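Local coordinates for putative GH105 family protein (Salmonella enterica subsp. enterica serovar Paratyphi A, PDB 3QWT), which is of unknown function but, as a possible member of glycoside hydrolase family 105, probably hydrolyses unsaturated uronic-acid sugars at the ends of pectin-derived oligosaccharides, at residues 63-68 with 135-140; 78-83 with 122-127; 94-99 with 115-120. All blocks are in the same frame, centred on the assembly; numbering follows the deposited sequence.

Interaction 1 (63-68 with 135-140)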
loop_
_atom_site.group_PDB
_atom_site.type_symbol
_atom_site.label_atom_id
_atom_site.label_comp_id
_atom_site.label_asym_id
_atom_site.label_seq_id
_atom_site.Cartn_x
_atom_site.Cartn_y
_atom_site.Cartn_z
ATOM N N ALA A 63 -44.595 17.166 16.109
ATOM C CA ALA A 63 -44.319 18.176 15.096
ATOM C C ALA A 63 -43.211 19.158 15.497
ATOM O O ALA A 63 -42.975 20.147 14.802
ATOM C CB ALA A 63 -45.590 18.914 14.707
ATOM N N GLY A 64 -42.516 18.874 16.595
ATOM C CA GLY A 64 -41.455 19.752 17.062
ATOM C C GLY A 64 -40.061 19.388 16.558
ATOM O O GLY A 64 -39.855 18.347 15.941
ATOM N N TRP A 65 -39.102 20.266 16.830
ATOM C CA TRP A 65 -37.703 20.004 16.547
ATOM C C TRP A 65 -36.826 20.238 17.773
ATOM O O TRP A 65 -36.444 21.370 18.070
ATOM C CB TRP A 65 -37.225 20.892 15.399
ATOM C CG TRP A 65 -35.816 20.599 14.888
ATOM C CD1 TRP A 65 -34.783 19.993 15.564
ATOM C CD2 TRP A 65 -35.309 20.903 13.574
ATOM N NE1 TRP A 65 -33.661 19.912 14.748
ATOM C CE2 TRP A 65 -33.961 20.467 13.528
ATOM C CE3 TRP A 65 -35.860 21.520 12.442
ATOM C CZ2 TRP A 65 -33.167 20.624 12.393
ATOM C CZ3 TRP A 65 -35.070 21.670 11.309
ATOM C CH2 TRP A 65 -33.736 21.230 11.294
ATOM N N GLU A 66 -36.520 19.171 18.494
ATOM C CA GLU A 66 -35.430 19.221 19.463
ATOM C C GLU A 66 -34.811 17.855 19.750
ATOM O O GLU A 66 -35.106 16.871 19.075
ATOM C CB GLU A 66 -35.835 19.901 20.767
ATOM C CG GLU A 66 -34.609 20.435 21.507
ATOM C CD GLU A 66 -34.876 20.641 22.949
ATOM O OE1 GLU A 66 -34.292 21.570 23.538
ATOM O OE2 GLU A 66 -35.680 19.868 23.500
ATOM N N TRP A 67 -33.946 17.802 20.751
ATOM C CA TRP A 67 -33.183 16.583 21.005
ATOM C C TRP A 67 -34.108 15.392 21.160
ATOM O O TRP A 67 -33.749 14.262 20.832
ATOM C CB TRP A 67 -32.266 16.733 22.226
ATOM C CG TRP A 67 -33.000 16.830 23.536
ATOM C CD1 TRP A 67 -33.471 17.967 24.131
ATOM C CD2 TRP A 67 -33.348 15.750 24.407
ATOM N NE1 TRP A 67 -34.086 17.661 25.317
ATOM C CE2 TRP A 67 -34.028 16.307 25.511
ATOM C CE3 TRP A 67 -33.154 14.366 24.360
ATOM C CZ2 TRP A 67 -34.515 15.529 26.562
ATOM C CZ3 TRP A 67 -33.628 13.594 25.405
ATOM C CH2 TRP A 67 -34.309 14.180 26.493
ATOM N N THR A 68 -35.311 15.650 21.635
ATOM C CA THR A 68 -36.221 14.565 21.977
ATOM C C THR A 68 -36.615 13.839 20.708
ATOM O O THR A 68 -36.562 12.617 20.635
ATOM C CB THR A 68 -37.481 15.086 22.712
ATOM O OG1 THR A 68 -38.211 15.973 21.848
ATOM C CG2 THR A 68 -37.077 15.821 23.991
ATOM N N GLU A 135 -23.576 18.406 5.889
ATOM C CA GLU A 135 -22.329 19.167 5.843
ATOM C C GLU A 135 -22.424 20.425 6.687
ATOM O O GLU A 135 -21.515 20.756 7.435
ATOM C CB GLU A 135 -21.937 19.557 4.405
ATOM C CG GLU A 135 -21.610 18.388 3.521
ATOM C CD GLU A 135 -21.046 18.814 2.183
ATOM O OE1 GLU A 135 -21.398 19.920 1.711
ATOM O OE2 GLU A 135 -20.249 18.042 1.606
ATOM N N THR A 136 -23.521 21.149 6.545
ATOM C CA THR A 136 -23.607 22.421 7.233
ATOM C C THR A 136 -23.554 22.255 8.754
ATOM O O THR A 136 -22.781 22.947 9.425
ATOM C CB THR A 136 -24.824 23.195 6.818
ATOM O OG1 THR A 136 -24.833 23.305 5.384
ATOM C CG2 THR A 136 -24.775 24.575 7.442
ATOM N N TRP A 137 -24.327 21.306 9.279
ATOM C CA TRP A 137 -24.438 21.130 10.727
ATOM C C TRP A 137 -23.197 20.480 11.340
ATOM O O TRP A 137 -22.772 20.848 12.436
ATOM C CB TRP A 137 -25.703 20.333 11.083
ATOM C CG TRP A 137 -27.006 21.141 11.050
ATOM C CD1 TRP A 137 -27.642 21.624 9.947
ATOM C CD2 TRP A 137 -27.821 21.499 12.167
ATOM N NE1 TRP A 137 -28.803 22.260 10.307
ATOM C CE2 TRP A 137 -28.928 22.209 11.669
ATOM C CE3 TRP A 137 -27.723 21.284 13.551
ATOM C CZ2 TRP A 137 -29.922 22.715 12.492
ATOM C CZ3 TRP A 137 -28.718 21.793 14.373
ATOM C CH2 TRP A 137 -29.801 22.500 13.842
ATOM N N ALA A 138 -22.618 19.509 10.642
ATOM C CA ALA A 138 -21.366 18.926 11.118
ATOM C C ALA A 138 -20.270 19.989 11.086
ATOM O O ALA A 138 -19.476 20.096 12.018
ATOM C CB ALA A 138 -20.960 17.706 10.292
ATOM N N GLU A 139 -20.225 20.773 10.013
ATOM C CA GLU A 139 -19.230 21.842 9.924
ATOM C C GLU A 139 -19.410 22.827 11.077
ATOM O O GLU A 139 -18.422 23.333 11.617
ATOM C CB GLU A 139 -19.304 22.582 8.584
ATOM C CG GLU A 139 -18.473 21.956 7.474
ATOM C CD GLU A 139 -16.978 21.880 7.827
ATOM O OE1 GLU A 139 -16.346 22.950 8.016
ATOM O OE2 GLU A 139 -16.445 20.747 7.923
ATOM N N TRP A 140 -20.670 23.097 11.445
ATOM C CA TRP A 140 -20.961 23.972 12.580
ATOM C C TRP A 140 -20.434 23.382 13.888
ATOM O O TRP A 140 -19.817 24.079 14.699
ATOM C CB TRP A 140 -22.459 24.199 12.723
ATOM C CG TRP A 140 -22.841 24.811 14.054
ATOM C CD1 TRP A 140 -22.873 26.135 14.361
ATOM C CD2 TRP A 140 -23.241 24.112 15.251
ATOM N NE1 TRP A 140 -23.269 26.311 15.673
ATOM C CE2 TRP A 140 -23.501 25.086 16.238
ATOM C CE3 TRP A 140 -23.412 22.761 15.578
ATOM C CZ2 TRP A 140 -23.918 24.753 17.534
ATOM C CZ3 TRP A 140 -23.818 22.433 16.863
ATOM C CH2 TRP A 140 -24.067 23.428 17.827
#
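In the alpha/alpha toroid of this protein, the loop that leads into helix 67-83 reaches the middle of helix 131-143 through a single pair of indoles, Trp65 and Trp137. The two side chains approach from opposite directions and pass alongside each other, so that their six-membered rings come together at CZ2: CZ2 of Trp65 lies 3.9 Å from CZ2 of Trp137 and 4.1 Å from its CH2. The ring planes are tilted by only 19°, but the six-membered rings are slid apart, with centroids separated by 5.8 Å. They therefore barely overlap, and the contact is an apolar touch of two nearly parallel plates. Trp65 spans the distance from the loop with CG anti to its own nitrogen (chi1 -173°), whereas Trp137 leaves the helix with CG anti to the carbonyl carbon (chi1 -79°). Although both indoles are buried, each N-H is used: NE1 of Trp65 donates to the backbone O of Thr111, and NE1 of Trp137 donates to OXT of Phe381 of the second subunit, which ties this helix to the C terminus of a neighbour. Lys107 adds a cation-pi contact to Trp137. A glycerol bound about 4 Å from the side chain of Trp65 at nearest approach probably came from the crystallisation liquor, but it may mark a pocket. Just beyond Trp65, Glu66 occupies the N-cap position of helix 67-83. Helix 86-102 flanks the pair through Arg99 and Phe100, which pack on Trp65, while helix 170-184 packs on the next residue of helix 131-143, with Leu178 and Ile181 against Ala138.

Interaction 2 (78-83 with 122-127)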
loop_
_atom_site.group_PDB
_atom_site.type_symbol
_atom_site.label_atom_id
_atom_site.label_comp_id
_atom_site.label_asym_id
_atom_site.label_seq_id
_atom_site.Cartn_x
_atom_site.Cartn_y
_atom_site.Cartn_z
ATOM N N HIS A 78 -33.566 2.354 14.347
ATOM C CA HIS A 78 -33.123 1.035 14.801
ATOM C C HIS A 78 -34.090 -0.072 14.386
ATOM O O HIS A 78 -33.703 -1.029 13.712
ATOM C CB HIS A 78 -32.872 1.024 16.322
ATOM C CG HIS A 78 -31.467 1.388 16.687
ATOM N ND1 HIS A 78 -30.515 0.447 16.999
ATOM C CD2 HIS A 78 -30.836 2.586 16.732
ATOM C CE1 HIS A 78 -29.361 1.047 17.240
ATOM N NE2 HIS A 78 -29.530 2.346 17.083
ATOM N N TYR A 79 -35.354 0.075 14.764
ATOM C CA TYR A 79 -36.350 -0.873 14.314
ATOM C C TYR A 79 -36.347 -1.019 12.792
ATOM O O TYR A 79 -36.305 -2.139 12.269
ATOM C CB TYR A 79 -37.740 -0.508 14.827
ATOM C CG TYR A 79 -38.734 -1.654 14.661
ATOM C CD1 TYR A 79 -38.675 -2.766 15.491
ATOM C CD2 TYR A 79 -39.715 -1.626 13.672
ATOM C CE1 TYR A 79 -39.565 -3.817 15.352
ATOM C CE2 TYR A 79 -40.609 -2.676 13.523
ATOM C CZ TYR A 79 -40.524 -3.773 14.370
ATOM O OH TYR A 79 -41.395 -4.835 14.239
ATOM N N TYR A 80 -36.377 0.104 12.078
ATOM C CA TYR A 80 -36.404 0.050 10.623
ATOM C C TYR A 80 -35.180 -0.701 10.098
ATOM O O TYR A 80 -35.281 -1.569 9.230
ATOM C CB TYR A 80 -36.452 1.456 9.997
ATOM C CG TYR A 80 -36.042 1.446 8.539
ATOM C CD1 TYR A 80 -36.846 0.842 7.574
ATOM C CD2 TYR A 80 -34.849 1.998 8.132
ATOM C CE1 TYR A 80 -36.469 0.809 6.228
ATOM C CE2 TYR A 80 -34.463 1.968 6.800
ATOM C CZ TYR A 80 -35.274 1.368 5.855
ATOM O OH TYR A 80 -34.891 1.343 4.533
ATOM N N GLN A 81 -34.018 -0.361 10.630
ATOM C CA GLN A 81 -32.779 -0.964 10.163
ATOM C C GLN A 81 -32.792 -2.489 10.273
ATOM O O GLN A 81 -32.309 -3.179 9.385
ATOM C CB GLN A 81 -31.596 -0.381 10.929
ATOM C CG GLN A 81 -30.237 -0.952 10.514
ATOM C CD GLN A 81 -29.097 -0.298 11.273
ATOM O OE1 GLN A 81 -29.039 -0.373 12.508
ATOM N NE2 GLN A 81 -28.206 0.380 10.546
ATOM N N GLN A 82 -33.352 -3.003 11.366
ATOM C CA GLN A 82 -33.393 -4.446 11.620
ATOM C C GLN A 82 -34.432 -5.209 10.792
ATOM O O GLN A 82 -34.148 -6.309 10.316
ATOM C CB GLN A 82 -33.628 -4.720 13.111
ATOM C CG GLN A 82 -33.656 -6.187 13.488
ATOM C CD GLN A 82 -34.260 -6.403 14.867
ATOM O OE1 GLN A 82 -35.394 -6.843 14.987
ATOM N NE2 GLN A 82 -33.513 -6.058 15.910
ATOM N N THR A 83 -35.615 -4.621 10.613
ATOM C CA THR A 83 -36.731 -5.318 9.976
ATOM C C THR A 83 -37.161 -4.820 8.593
ATOM O O THR A 83 -37.955 -5.485 7.926
ATOM C CB THR A 83 -37.964 -5.174 10.812
ATOM O OG1 THR A 83 -38.411 -3.819 10.703
ATOM C CG2 THR A 83 -37.659 -5.521 12.286
ATOM N N TYR A 122 -29.397 9.185 4.554
ATOM C CA TYR A 122 -28.597 9.584 3.401
ATOM C C TYR A 122 -27.731 8.422 2.935
ATOM O O TYR A 122 -27.567 8.203 1.738
ATOM C CB TYR A 122 -27.719 10.792 3.719
ATOM C CG TYR A 122 -26.811 11.163 2.579
ATOM C CD1 TYR A 122 -27.333 11.668 1.389
ATOM C CD2 TYR A 122 -25.440 11.001 2.680
ATOM C CE1 TYR A 122 -26.516 11.996 0.341
ATOM C CE2 TYR A 122 -24.607 11.329 1.633
ATOM C CZ TYR A 122 -25.149 11.833 0.464
ATOM O OH TYR A 122 -24.325 12.171 -0.592
ATOM N N GLU A 123 -27.181 7.677 3.889
ATOM C CA GLU A 123 -26.358 6.516 3.569
ATOM C C GLU A 123 -27.114 5.515 2.670
ATOM O O GLU A 123 -26.561 5.041 1.677
ATOM C CB GLU A 123 -25.900 5.829 4.850
ATOM C CG GLU A 123 -25.022 4.614 4.623
ATOM C CD GLU A 123 -24.409 4.087 5.913
ATOM O OE1 GLU A 123 -23.223 3.702 5.902
ATOM O OE2 GLU A 123 -25.115 4.061 6.942
ATOM N N GLU A 124 -28.377 5.215 3.005
ATOM C CA GLU A 124 -29.188 4.286 2.211
ATOM C C GLU A 124 -29.660 4.848 0.873
ATOM O O GLU A 124 -29.642 4.141 -0.121
ATOM C CB GLU A 124 -30.424 3.811 2.974
ATOM C CG GLU A 124 -30.204 3.458 4.428
ATOM C CD GLU A 124 -31.517 3.176 5.144
ATOM O OE1 GLU A 124 -31.844 3.921 6.101
ATOM O OE2 GLU A 124 -32.222 2.221 4.724
ATOM N N THR A 125 -30.089 6.107 0.854
ATOM C CA THR A 125 -30.754 6.672 -0.325
ATOM C C THR A 125 -29.876 7.594 -1.170
ATOM O O THR A 125 -30.147 7.787 -2.350
ATOM C CB THR A 125 -32.023 7.475 0.055
ATOM O OG1 THR A 125 -31.635 8.716 0.656
ATOM C CG2 THR A 125 -32.914 6.684 1.018
ATOM N N ARG A 126 -28.850 8.189 -0.567
ATOM C CA ARG A 126 -27.992 9.131 -1.297
ATOM C C ARG A 126 -28.766 10.332 -1.849
ATOM O O ARG A 126 -28.339 10.967 -2.801
ATOM C CB ARG A 126 -27.250 8.420 -2.439
ATOM C CG ARG A 126 -26.327 7.307 -1.968
ATOM C CD ARG A 126 -25.122 7.898 -1.226
ATOM N NE ARG A 126 -24.560 6.976 -0.237
ATOM C CZ ARG A 126 -23.458 7.221 0.468
ATOM N NH1 ARG A 126 -22.795 8.356 0.289
ATOM N NH2 ARG A 126 -23.011 6.326 1.339
ATOM N N ASN A 127 -29.916 10.620 -1.259
ATOM C CA ASN A 127 -30.651 11.833 -1.575
ATOM C C ASN A 127 -29.786 13.093 -1.488
ATOM O O ASN A 127 -29.373 13.492 -0.412
ATOM C CB ASN A 127 -31.855 11.964 -0.634
ATOM C CG ASN A 127 -32.828 13.045 -1.073
ATOM O OD1 ASN A 127 -32.492 13.926 -1.882
ATOM N ND2 ASN A 127 -34.046 12.989 -0.531
#
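One hydrogen bond, from OH of Tyr80 to OE2 of Glu124, carries the whole of this contact between the C-terminal turns of helices 67-83 and 114-125. At 2.8 Å from OH to OE2 it is short, and the hydroxyl meets the carboxylate on its syn side, 17° out of plane. The carboxylate lies at the edge of the ring, its plane turned 31° from that of the phenol, and CE2 of Tyr80 lies 3.1 Å from OE2 and 3.3 Å from OE1 of Glu124. An extended chain beyond CG brings the acid across from its helix. Arg121 forms a salt bridge with OE1, so both oxygens are engaged and the carboxylate's rotation is probably fixed. Around this close point the interface is loose: Gln81 stops short of the other segment, and Thr125 and Arg126 are exposed. There Arg126, with positive phi, ends helix 114-125, and Thr125 OG1 accepts from Asn127 N in an ST turn. Helix 86-102 covers Tyr80 with Met88 and Arg89, helix 170-184 supplies Lys180 to Glu123, and Pro132 of the third subunit packs on Gln82.

Interaction 3 (94-99 with 115-120)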
loop_
_atom_site.group_PDB
_atom_site.type_symbol
_atom_site.label_atom_id
_atom_site.label_comp_id
_atom_site.label_asym_id
_atom_site.label_seq_id
_atom_site.Cartn_x
_atom_site.Cartn_y
_atom_site.Cartn_z
ATOM N N ASP A 94 -40.994 11.488 6.644
ATOM C CA ASP A 94 -42.004 12.527 6.798
ATOM C C ASP A 94 -41.577 13.588 7.815
ATOM O O ASP A 94 -41.714 14.775 7.558
ATOM C CB ASP A 94 -43.364 11.937 7.190
ATOM C CG ASP A 94 -44.043 11.214 6.040
ATOM O OD1 ASP A 94 -43.611 11.383 4.880
ATOM O OD2 ASP A 94 -45.017 10.478 6.310
ATOM N N TRP A 95 -41.075 13.167 8.973
ATOM C CA TRP A 95 -40.639 14.145 9.955
ATOM C C TRP A 95 -39.619 15.089 9.333
ATOM O O TRP A 95 -39.697 16.309 9.502
ATOM C CB TRP A 95 -40.022 13.474 11.175
ATOM C CG TRP A 95 -39.745 14.434 12.295
ATOM C CD1 TRP A 95 -40.587 14.740 13.337
ATOM C CD2 TRP A 95 -38.555 15.209 12.503
ATOM N NE1 TRP A 95 -39.992 15.647 14.169
ATOM C CE2 TRP A 95 -38.747 15.956 13.689
ATOM C CE3 TRP A 95 -37.342 15.341 11.808
ATOM C CZ2 TRP A 95 -37.773 16.826 14.200
ATOM C CZ3 TRP A 95 -36.372 16.205 12.317
ATOM C CH2 TRP A 95 -36.594 16.933 13.506
ATOM N N PHE A 96 -38.648 14.524 8.630
ATOM C CA PHE A 96 -37.627 15.345 7.994
ATOM C C PHE A 96 -38.203 16.272 6.933
ATOM O O PHE A 96 -37.842 17.440 6.874
ATOM C CB PHE A 96 -36.501 14.493 7.407
ATOM C CG PHE A 96 -35.520 14.017 8.434
ATOM C CD1 PHE A 96 -34.831 14.926 9.215
ATOM C CD2 PHE A 96 -35.294 12.664 8.627
ATOM C CE1 PHE A 96 -33.936 14.504 10.178
ATOM C CE2 PHE A 96 -34.394 12.233 9.582
ATOM C CZ PHE A 96 -33.718 13.154 10.358
ATOM N N ALA A 97 -39.095 15.757 6.100
ATOM C CA ALA A 97 -39.671 16.570 5.036
ATOM C C ALA A 97 -40.480 17.728 5.641
ATOM O O ALA A 97 -40.344 18.895 5.246
ATOM C CB ALA A 97 -40.531 15.716 4.129
ATOM N N ASP A 98 -41.298 17.403 6.628
ATOM C CA ASP A 98 -42.102 18.411 7.298
ATOM C C ASP A 98 -41.229 19.490 7.931
ATOM O O ASP A 98 -41.492 20.679 7.769
ATOM C CB ASP A 98 -42.995 17.765 8.367
ATOM C CG ASP A 98 -44.090 16.889 7.768
ATOM O OD1 ASP A 98 -44.325 16.970 6.539
ATOM O OD2 ASP A 98 -44.722 16.131 8.532
ATOM N N ARG A 99 -40.193 19.085 8.655
ATOM C CA ARG A 99 -39.363 20.057 9.355
ATOM C C ARG A 99 -38.597 20.911 8.350
ATOM O O ARG A 99 -38.353 22.100 8.563
ATOM C CB ARG A 99 -38.375 19.354 10.284
ATOM C CG ARG A 99 -38.990 18.498 11.380
ATOM C CD ARG A 99 -39.674 19.328 12.453
ATOM N NE ARG A 99 -40.967 19.846 12.033
ATOM C CZ ARG A 99 -42.099 19.140 12.021
ATOM N NH1 ARG A 99 -43.234 19.702 11.628
ATOM N NH2 ARG A 99 -42.093 17.871 12.390
ATOM N N PHE A 115 -29.676 14.684 13.230
ATOM C CA PHE A 115 -28.827 14.459 12.060
ATOM C C PHE A 115 -28.123 13.107 12.056
ATOM O O PHE A 115 -27.717 12.607 11.000
ATOM C CB PHE A 115 -27.912 15.648 11.802
ATOM C CG PHE A 115 -28.676 16.881 11.431
ATOM C CD1 PHE A 115 -29.218 17.007 10.161
ATOM C CD2 PHE A 115 -28.926 17.871 12.372
ATOM C CE1 PHE A 115 -29.956 18.124 9.822
ATOM C CE2 PHE A 115 -29.660 18.992 12.040
ATOM C CZ PHE A 115 -30.177 19.122 10.764
ATOM N N LEU A 116 -28.041 12.500 13.241
ATOM C CA LEU A 116 -27.665 11.108 13.363
ATOM C C LEU A 116 -28.543 10.230 12.457
ATOM O O LEU A 116 -28.037 9.437 11.666
ATOM C CB LEU A 116 -27.766 10.660 14.828
ATOM C CG LEU A 116 -27.541 9.168 15.095
ATOM C CD1 LEU A 116 -26.263 8.670 14.453
ATOM C CD2 LEU A 116 -27.508 8.892 16.602
ATOM N N THR A 117 -29.860 10.378 12.564
ATOM C CA THR A 117 -30.761 9.536 11.775
ATOM C C THR A 117 -30.744 9.914 10.297
ATOM O O THR A 117 -30.803 9.049 9.413
ATOM C CB THR A 117 -32.180 9.580 12.337
ATOM O OG1 THR A 117 -32.156 9.104 13.688
ATOM C CG2 THR A 117 -33.129 8.718 11.517
ATOM N N LEU A 118 -30.642 11.210 10.030
ATOM C CA LEU A 118 -30.563 11.678 8.663
ATOM C C LEU A 118 -29.322 11.096 7.986
ATOM O O LEU A 118 -29.352 10.723 6.799
ATOM C CB LEU A 118 -30.512 13.203 8.619
ATOM C CG LEU A 118 -30.708 13.745 7.205
ATOM C CD1 LEU A 118 -32.105 13.409 6.630
ATOM C CD2 LEU A 118 -30.414 15.243 7.156
ATOM N N ALA A 119 -28.236 11.014 8.750
ATOM C CA ALA A 119 -27.004 10.465 8.207
ATOM C C ALA A 119 -27.260 9.059 7.700
ATOM O O ALA A 119 -26.857 8.715 6.597
ATOM C CB ALA A 119 -25.859 10.481 9.249
ATOM N N TYR A 120 -27.952 8.256 8.499
ATOM C CA TYR A 120 -28.256 6.894 8.096
ATOM C C TYR A 120 -29.182 6.866 6.882
ATOM O O TYR A 120 -29.056 6.013 6.013
ATOM C CB TYR A 120 -28.899 6.120 9.237
ATOM C CG TYR A 120 -27.923 5.485 10.195
ATOM C CD1 TYR A 120 -27.669 6.057 11.450
ATOM C CD2 TYR A 120 -27.246 4.317 9.852
ATOM C CE1 TYR A 120 -26.779 5.467 12.340
ATOM C CE2 TYR A 120 -26.352 3.726 10.734
ATOM C CZ TYR A 120 -26.124 4.306 11.979
ATOM O OH TYR A 120 -25.240 3.726 12.858
#
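The ring of Phe96 lies flat beneath the side chain of Leu118, where two neighbouring helices of the toroid face each other. CD1 of Leu118 stands 3.7 Å from the ring centroid and only 7° off the ring normal, an almost vertical CH-pi contact over the middle of the face. The same leucine also touches the far end of the ring, its CB lying 3.6 Å from Phe96 CZ, so one side chain covers the ring from its root atom to its tip. Leu118 achieves this by holding CG anti to the backbone nitrogen (chi1 -169°), which carries the CD1 branch back over the phenyl group. Phe96 in turn points toward the opposing helix, and its CZ comes within 3.7 Å of the backbone N of Leu118. Thr117 approaches from a different direction: its CG2 sits near the ring plane, 4.2 Å from Phe96 CE2, so it borders the edge and leaves the face to the leucine. The large ring keeps the backbones well apart, with CA of Phe96 and CA of Leu118 8.0 Å from each other. All three residues are buried and apolar groups make every contact between their side chains. Next along helix 86-102, Arg99 places CG over the centre of the Trp95 ring, 3.2 Å above its plane, while its NH1 forms a salt bridge with Glu102. The segments run antiparallel on consecutive helices, 86-102 and 114-125; helix 67-83 packs against both, with Leu73 meeting Trp95 and Thr117, while Trp133 and Leu134 of helix 131-143 pack on Leu118, and helix 170-184 lies against Leu116.

From the N terminus the chain passes 63-68, runs down helix 67-83 to 78-83, and returns along helix 86-102 through 94-99. Helix 114-125 then closes the shortest loop at 115-120 (interaction 3) and, nearly two turns later, a wider one at 122-127 (interaction 2); helix 131-143 closes the widest at 135-140 (interaction 1). The three loops lie one within another and none cross. Interactions 1 and 3 touch, with Phe115 against Trp137 and the 63-64 backbone against Trp95 and Arg99. Gln81 meets Tyr120 between interactions 2 and 3, whereas interactions 1 and 2 stay about 7 Å apart at their nearest atoms. Together they join four successive helices of the toroid.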